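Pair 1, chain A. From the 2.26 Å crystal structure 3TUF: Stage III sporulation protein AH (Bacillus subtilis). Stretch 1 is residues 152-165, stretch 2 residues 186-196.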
# COMPACT_ATOMS: atom_id res chain seq x y z
N ASN A 152 0.98 6.80 8.79
CA ASN A 152 2.26 6.12 8.84
C ASN A 152 2.26 5.38 10.14
O ASN A 152 2.19 5.99 11.23
CB ASN A 152 3.45 7.12 8.68
CG ASN A 152 4.83 6.45 8.89
OD1 ASN A 152 5.00 5.46 9.61
ND2 ASN A 152 5.84 7.03 8.28
N ALA A 153 2.33 4.07 10.03
CA ALA A 153 2.11 3.19 11.15
C ALA A 153 3.39 2.47 11.47
O ALA A 153 3.40 1.42 12.14
CB ALA A 153 1.02 2.19 10.81
N GLU A 154 4.49 3.01 10.99
CA GLU A 154 5.72 2.23 11.01
C GLU A 154 6.45 2.10 12.35
O GLU A 154 7.02 1.03 12.62
CB GLU A 154 6.68 2.71 9.95
CG GLU A 154 7.70 1.68 9.67
CD GLU A 154 8.56 2.09 8.50
OE1 GLU A 154 8.51 3.30 8.08
OE2 GLU A 154 9.28 1.18 8.00
N GLY A 155 6.47 3.13 13.17
CA GLY A 155 7.35 3.07 14.32
C GLY A 155 6.68 2.82 15.67
O GLY A 155 5.82 1.96 15.80
N ASP A 156 7.11 3.60 16.66
CA ASP A 156 6.56 3.56 18.00
C ASP A 156 5.26 4.33 18.08
O ASP A 156 4.46 4.11 18.97
CB ASP A 156 7.55 4.18 18.97
CG ASP A 156 8.64 3.20 19.43
OD1 ASP A 156 8.50 1.98 19.18
OD2 ASP A 156 9.63 3.68 20.06
N LYS A 157 5.06 5.27 17.17
CA LYS A 157 3.90 6.08 17.20
C LYS A 157 3.27 5.80 15.87
O LYS A 157 3.98 5.35 14.94
CB LYS A 157 4.35 7.51 17.23
CG LYS A 157 3.34 8.42 17.89
CD LYS A 157 3.28 9.78 17.23
CE LYS A 157 4.41 10.66 17.69
NZ LYS A 157 4.04 12.10 17.47
N ILE A 158 1.96 6.03 15.78
CA ILE A 158 1.23 6.04 14.51
C ILE A 158 0.83 7.48 14.18
O ILE A 158 0.10 8.14 14.94
CB ILE A 158 -0.09 5.26 14.64
CG1 ILE A 158 0.08 3.88 15.32
CG2 ILE A 158 -0.76 5.17 13.33
CD1 ILE A 158 1.24 2.98 14.82
N ASN A 159 1.26 7.99 13.04
CA ASN A 159 0.94 9.36 12.66
C ASN A 159 -0.09 9.38 11.63
O ASN A 159 0.02 8.62 10.64
CB ASN A 159 2.16 10.08 12.12
CG ASN A 159 3.03 10.50 13.21
OD1 ASN A 159 4.05 9.82 13.52
ND2 ASN A 159 2.61 11.57 13.92
N ILE A 160 -1.07 10.24 11.81
CA ILE A 160 -2.20 10.21 10.93
C ILE A 160 -2.48 11.63 10.68
O ILE A 160 -2.64 12.43 11.62
CB ILE A 160 -3.43 9.70 11.64
CG1 ILE A 160 -3.19 8.25 12.10
CG2 ILE A 160 -4.77 9.90 10.75
CD1 ILE A 160 -4.38 7.71 12.91
N THR A 161 -2.55 11.97 9.40
CA THR A 161 -2.80 13.35 9.05
C THR A 161 -4.00 13.35 8.17
O THR A 161 -4.13 12.51 7.24
CB THR A 161 -1.58 14.03 8.38
OG1 THR A 161 -0.38 13.63 9.07
CG2 THR A 161 -1.72 15.59 8.41
N VAL A 162 -4.89 14.28 8.49
CA VAL A 162 -6.19 14.31 7.87
C VAL A 162 -6.37 15.73 7.32
O VAL A 162 -6.00 16.72 7.98
CB VAL A 162 -7.22 13.83 8.93
CG1 VAL A 162 -8.53 14.55 8.83
CG2 VAL A 162 -7.38 12.32 8.82
N LYS A 163 -6.83 15.84 6.08
CA LYS A 163 -7.22 17.13 5.51
C LYS A 163 -8.49 17.57 6.20
O LYS A 163 -9.45 16.80 6.22
CB LYS A 163 -7.48 16.99 4.02
CG LYS A 163 -6.29 17.37 3.12
CD LYS A 163 -6.10 18.88 3.01
CE LYS A 163 -5.22 19.27 1.80
NZ LYS A 163 -6.04 19.28 0.55
N SER A 164 -8.52 18.78 6.76
CA SER A 164 -9.72 19.31 7.44
C SER A 164 -9.53 20.73 7.99
O SER A 164 -8.46 21.07 8.52
CB SER A 164 -10.18 18.37 8.59
OG SER A 164 -11.45 18.75 9.11
N ASP A 165 -10.59 21.54 7.89
CA ASP A 165 -10.58 22.91 8.39
C ASP A 165 -10.98 22.99 9.84
O ASP A 165 -10.33 23.65 10.64
CB ASP A 165 -11.47 23.79 7.54
CG ASP A 165 -10.84 24.07 6.20
OD1 ASP A 165 -9.66 24.53 6.17
OD2 ASP A 165 -11.51 23.81 5.18
N MET A 186 -0.24 -0.56 22.47
CA MET A 186 1.21 -0.75 22.51
C MET A 186 1.93 0.48 22.03
O MET A 186 3.12 0.57 22.16
CB MET A 186 1.62 -1.91 21.56
CG MET A 186 1.00 -3.23 21.91
SD MET A 186 1.64 -3.70 23.51
CE MET A 186 0.51 -5.03 24.03
N LYS A 187 1.22 1.41 21.43
CA LYS A 187 1.88 2.46 20.68
C LYS A 187 1.09 3.72 20.95
O LYS A 187 -0.06 3.66 21.39
CB LYS A 187 1.90 2.13 19.16
CG LYS A 187 2.94 1.04 18.75
CD LYS A 187 2.72 0.51 17.31
CE LYS A 187 3.80 -0.49 16.91
NZ LYS A 187 3.51 -1.04 15.53
N ASP A 188 1.71 4.88 20.70
CA ASP A 188 1.00 6.15 20.82
C ASP A 188 0.38 6.33 19.44
O ASP A 188 0.76 5.61 18.50
CB ASP A 188 1.94 7.32 21.29
CG ASP A 188 1.16 8.67 21.53
OD1 ASP A 188 -0.10 8.68 21.71
OD2 ASP A 188 1.81 9.75 21.50
N VAL A 189 -0.57 7.24 19.35
CA VAL A 189 -1.29 7.49 18.13
C VAL A 189 -1.47 9.00 18.08
O VAL A 189 -1.97 9.60 19.02
CB VAL A 189 -2.69 6.83 18.21
CG1 VAL A 189 -3.57 7.31 17.08
CG2 VAL A 189 -2.64 5.29 18.20
N ALA A 190 -1.09 9.64 16.99
CA ALA A 190 -1.28 11.07 16.91
C ALA A 190 -2.09 11.41 15.67
O ALA A 190 -1.98 10.70 14.65
CB ALA A 190 0.09 11.77 16.91
N VAL A 191 -2.92 12.43 15.74
CA VAL A 191 -3.78 12.75 14.62
C VAL A 191 -3.71 14.21 14.43
O VAL A 191 -4.09 14.96 15.35
CB VAL A 191 -5.21 12.46 14.99
CG1 VAL A 191 -6.17 12.82 13.82
CG2 VAL A 191 -5.31 11.02 15.35
N THR A 192 -3.25 14.63 13.25
CA THR A 192 -3.12 16.05 12.94
C THR A 192 -4.12 16.42 11.88
O THR A 192 -4.28 15.68 10.93
CB THR A 192 -1.75 16.29 12.36
OG1 THR A 192 -0.78 15.68 13.22
CG2 THR A 192 -1.46 17.77 12.17
N PHE A 193 -4.77 17.58 12.04
CA PHE A 193 -5.74 18.10 11.07
C PHE A 193 -5.15 19.29 10.32
O PHE A 193 -4.96 20.36 10.90
CB PHE A 193 -7.02 18.55 11.76
CG PHE A 193 -7.73 17.44 12.51
CD1 PHE A 193 -7.16 16.84 13.64
CD2 PHE A 193 -8.95 16.98 12.08
CE1 PHE A 193 -7.80 15.78 14.32
CE2 PHE A 193 -9.58 15.95 12.76
CZ PHE A 193 -9.01 15.35 13.89
N GLU A 194 -4.87 19.10 9.03
CA GLU A 194 -4.32 20.13 8.12
C GLU A 194 -5.40 20.96 7.42
O GLU A 194 -6.35 20.38 6.88
CB GLU A 194 -3.53 19.45 7.01
CG GLU A 194 -2.31 18.72 7.47
CD GLU A 194 -1.13 19.64 7.57
OE1 GLU A 194 -1.34 20.86 7.75
OE2 GLU A 194 0.02 19.14 7.45
N PRO A 195 -5.23 22.30 7.37
CA PRO A 195 -6.09 23.20 6.56
C PRO A 195 -6.28 22.68 5.12
O PRO A 195 -5.28 22.45 4.40
CB PRO A 195 -5.28 24.51 6.53
CG PRO A 195 -3.82 24.11 6.95
CD PRO A 195 -4.07 23.02 7.96
N SER A 196 -7.54 22.50 4.69
CA SER A 196 -7.83 21.89 3.35
C SER A 196 -7.88 22.90 2.18
O SER A 196 -7.03 23.82 2.11
CB SER A 196 -9.09 20.98 3.38
OG SER A 196 -10.30 21.75 3.36
O HOH W 1 3.33 12.22 20.24
O HOH W 2 0.08 13.22 13.52

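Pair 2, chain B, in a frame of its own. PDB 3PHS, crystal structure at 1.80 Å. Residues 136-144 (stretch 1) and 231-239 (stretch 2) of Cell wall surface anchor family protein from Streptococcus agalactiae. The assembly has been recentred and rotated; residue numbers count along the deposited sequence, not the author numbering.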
# COMPACT_ATOMS: atom_id res chain seq x y z
N GLY B 136 -2.88 10.45 -5.39
CA GLY B 136 -3.98 10.91 -6.23
C GLY B 136 -5.27 10.54 -5.51
O GLY B 136 -5.24 10.12 -4.37
N GLU B 137 -6.38 10.65 -6.21
CA GLU B 137 -7.68 10.62 -5.56
C GLU B 137 -8.62 9.61 -6.23
O GLU B 137 -8.50 9.30 -7.41
CB GLU B 137 -8.26 12.05 -5.56
CG GLU B 137 -9.77 12.21 -5.56
CD GLU B 137 -10.20 13.65 -5.84
OE1 GLU B 137 -9.72 14.57 -5.15
OE2 GLU B 137 -11.01 13.86 -6.77
N LEU B 138 -9.55 9.10 -5.43
CA LEU B 138 -10.60 8.23 -5.91
C LEU B 138 -11.89 9.02 -5.85
O LEU B 138 -12.16 9.68 -4.86
CB LEU B 138 -10.72 7.02 -4.98
CG LEU B 138 -11.97 6.14 -5.08
CD1 LEU B 138 -12.01 5.49 -6.48
CD2 LEU B 138 -11.92 5.09 -3.97
N ASP B 139 -12.70 8.95 -6.92
CA ASP B 139 -14.07 9.43 -6.84
C ASP B 139 -15.04 8.33 -7.27
O ASP B 139 -15.17 8.03 -8.46
CB ASP B 139 -14.29 10.69 -7.68
CG ASP B 139 -15.61 11.38 -7.36
OD1 ASP B 139 -16.50 10.75 -6.75
OD2 ASP B 139 -15.76 12.56 -7.73
N LEU B 140 -15.69 7.73 -6.28
CA LEU B 140 -16.66 6.67 -6.50
C LEU B 140 -18.06 7.26 -6.58
O LEU B 140 -18.47 8.00 -5.69
CB LEU B 140 -16.59 5.63 -5.39
CG LEU B 140 -17.67 4.55 -5.28
CD1 LEU B 140 -17.76 3.71 -6.55
CD2 LEU B 140 -17.42 3.66 -4.05
N LEU B 141 -18.76 6.90 -7.65
CA LEU B 141 -20.18 7.15 -7.75
C LEU B 141 -20.89 5.80 -7.63
O LEU B 141 -20.60 4.87 -8.37
CB LEU B 141 -20.52 7.83 -9.08
CG LEU B 141 -22.02 7.84 -9.45
CD1 LEU B 141 -22.85 8.65 -8.46
CD2 LEU B 141 -22.26 8.30 -10.89
N LYS B 142 -21.82 5.72 -6.68
CA LYS B 142 -22.62 4.54 -6.49
C LYS B 142 -24.02 4.82 -7.02
O LYS B 142 -24.64 5.80 -6.62
CB LYS B 142 -22.73 4.19 -5.01
CG LYS B 142 -23.47 2.85 -4.71
CD LYS B 142 -22.72 1.63 -5.29
CE LYS B 142 -23.39 0.32 -4.88
NZ LYS B 142 -24.70 0.10 -5.60
N VAL B 143 -24.52 3.95 -7.89
CA VAL B 143 -25.88 4.11 -8.40
C VAL B 143 -26.78 2.90 -8.06
O VAL B 143 -26.30 1.77 -7.86
CB VAL B 143 -25.90 4.39 -9.92
CG1 VAL B 143 -25.25 5.75 -10.23
CG2 VAL B 143 -25.24 3.25 -10.69
N GLY B 144 -28.08 3.16 -8.01
CA GLY B 144 -29.08 2.11 -7.93
C GLY B 144 -29.75 2.00 -9.29
O GLY B 144 -29.99 3.02 -9.94
N THR B 231 -7.55 12.13 -10.58
CA THR B 231 -8.68 11.51 -9.92
C THR B 231 -9.13 10.36 -10.79
O THR B 231 -9.29 10.54 -12.01
CB THR B 231 -9.89 12.48 -9.74
OG1 THR B 231 -9.48 13.63 -9.00
CG2 THR B 231 -11.01 11.80 -8.97
N VAL B 232 -9.31 9.19 -10.20
CA VAL B 232 -9.90 8.06 -10.93
C VAL B 232 -11.39 8.03 -10.60
O VAL B 232 -11.76 7.98 -9.44
CB VAL B 232 -9.18 6.70 -10.63
CG1 VAL B 232 -9.19 6.36 -9.15
CG2 VAL B 232 -9.80 5.56 -11.46
N THR B 233 -12.23 8.08 -11.63
CA THR B 233 -13.67 8.07 -11.46
C THR B 233 -14.15 6.65 -11.66
O THR B 233 -13.81 6.00 -12.65
CB THR B 233 -14.37 9.02 -12.48
OG1 THR B 233 -13.97 10.36 -12.22
CG2 THR B 233 -15.87 8.96 -12.32
N VAL B 234 -14.92 6.12 -10.70
CA VAL B 234 -15.47 4.78 -10.87
C VAL B 234 -16.95 4.78 -10.54
O VAL B 234 -17.35 5.41 -9.58
CB VAL B 234 -14.69 3.71 -10.04
CG1 VAL B 234 -14.49 4.14 -8.64
CG2 VAL B 234 -15.39 2.35 -10.08
N THR B 235 -17.75 4.10 -11.36
CA THR B 235 -19.17 3.93 -11.05
C THR B 235 -19.43 2.46 -10.73
O THR B 235 -19.00 1.56 -11.47
CB THR B 235 -20.09 4.42 -12.19
OG1 THR B 235 -19.82 5.80 -12.45
CG2 THR B 235 -21.54 4.34 -11.77
N ILE B 236 -20.09 2.24 -9.61
CA ILE B 236 -20.50 0.90 -9.21
C ILE B 236 -22.02 0.86 -9.19
O ILE B 236 -22.66 1.76 -8.65
CB ILE B 236 -19.91 0.52 -7.83
CG1 ILE B 236 -18.38 0.34 -7.94
CG2 ILE B 236 -20.53 -0.77 -7.29
CD1 ILE B 236 -17.70 0.08 -6.60
N GLU B 237 -22.60 -0.18 -9.79
CA GLU B 237 -24.05 -0.33 -9.82
C GLU B 237 -24.57 -1.24 -8.72
O GLU B 237 -23.91 -2.21 -8.34
CB GLU B 237 -24.53 -0.87 -11.18
CG GLU B 237 -24.09 -0.02 -12.35
CD GLU B 237 -24.81 -0.35 -13.66
OE1 GLU B 237 -25.55 -1.36 -13.72
OE2 GLU B 237 -24.65 0.43 -14.61
N ASN B 238 -25.76 -0.92 -8.24
CA ASN B 238 -26.49 -1.76 -7.31
C ASN B 238 -27.85 -2.06 -7.95
O ASN B 238 -28.65 -1.14 -8.15
CB ASN B 238 -26.72 -1.02 -6.00
CG ASN B 238 -25.46 -0.90 -5.16
OD1 ASN B 238 -25.24 -1.71 -4.26
N LYS B 239 -28.08 -3.33 -8.26
CA LYS B 239 -29.32 -3.76 -8.91
C LYS B 239 -30.40 -4.03 -7.86
O LYS B 239 -30.11 -4.52 -6.76
CB LYS B 239 -29.10 -5.03 -9.73
CG LYS B 239 -27.89 -5.03 -10.70
CD LYS B 239 -28.18 -4.22 -11.98
CE LYS B 239 -27.14 -4.51 -13.06
NZ LYS B 239 -25.74 -4.13 -12.64

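Both pairs consist of two neighbouring parallel strands. In pair 1, strands 157-163 and 188-194 approach to 4.5 Å between axes, with 14° between their N-to-C directions; in pair 2 the corresponding values are 4.6 Å and 17°. Superposing N, CA and C of 14 central residues gives an RMSD of 0.4 Å. Ile A158 falls on Asp B139, Ile A160 on Leu B141 and Val A162 on Val B143; on the second strand Ala A190 falls on Val B234, Thr A192 on Ile B236 and Glu A194 on Asn B238, each with CA atoms within 0.5 Å.

The hydrogen-bond ladder follows this match rung for rung. In pair 1, Ala A190 N donates to Ile A158 O (2.8 Å, 176°), and Val A162 N to Thr A192 O (2.9 Å, 157°). The matched bonds in pair 2 run from Val B234 N to Asp B139 O (3.0 Å, 164°) and from Val B143 N to Ile B236 O (3.0 Å, 172°). Not every rung is equally good: Ile A160 N to Ala A190 O is 3.0 Å but weak, at 127°, whereas its counterpart, Leu B141 N to Val B234 O, measures 2.8 Å and 170°.

Side chains alternate between the two faces in both pairs, but the apolar contacts between the strands lie on opposite faces under the superposition. In pair 1 they lie on the face of Ile A158, Ile A160 and Val A162: Ile A160 CD1 reaches Val A189 CG1 at 4.3 Å and Val A191 CG2 at 4.2 Å, while Val A162 CG1 lies 4.1 Å from Phe A193 CD2. The positions of Val A189 and Val A191 are taken in pair 2 by Thr B233 and Thr B235, both exposed. There the leucines of the other face do the packing: Leu B138 CD1 is 3.6 Å from Val B234 CG1, and Leu B140 CD1 is 3.6 Å from Ile B236 CD1. Leu B138 and Leu B140 replace Lys A157 and Asn A159, whose polar ends instead use water. One water accepts from Lys A157 NZ at 2.9 Å and donates to Asp A188 OD2 at 3.2 Å; another accepts from Asn A159 ND2 at 3.0 Å and lies 2.6 Å from Thr A192 OG1.

The sharpest difference is at Thr A161 and Glu A194, matched by Lys B142 and Asn B238. In pair 1 the two side chains meet by contact alone, Thr A161 CG2 to Glu A194 CG at 3.3 Å. In pair 2, Lys B142 NZ is covalently bonded to Asn B238 CG at 1.3 Å, an isopeptide crosslink consistent with the absence of a modelled ND2 on Asn B238. The lysine reaches along the second strand, its CD passing 3.8 Å from Ile B236 CG2, and NZ also donates to Val B143 O at 3.2 Å. Nearly the same backbone thus supports either noncovalent packing or a covalent tie between strands.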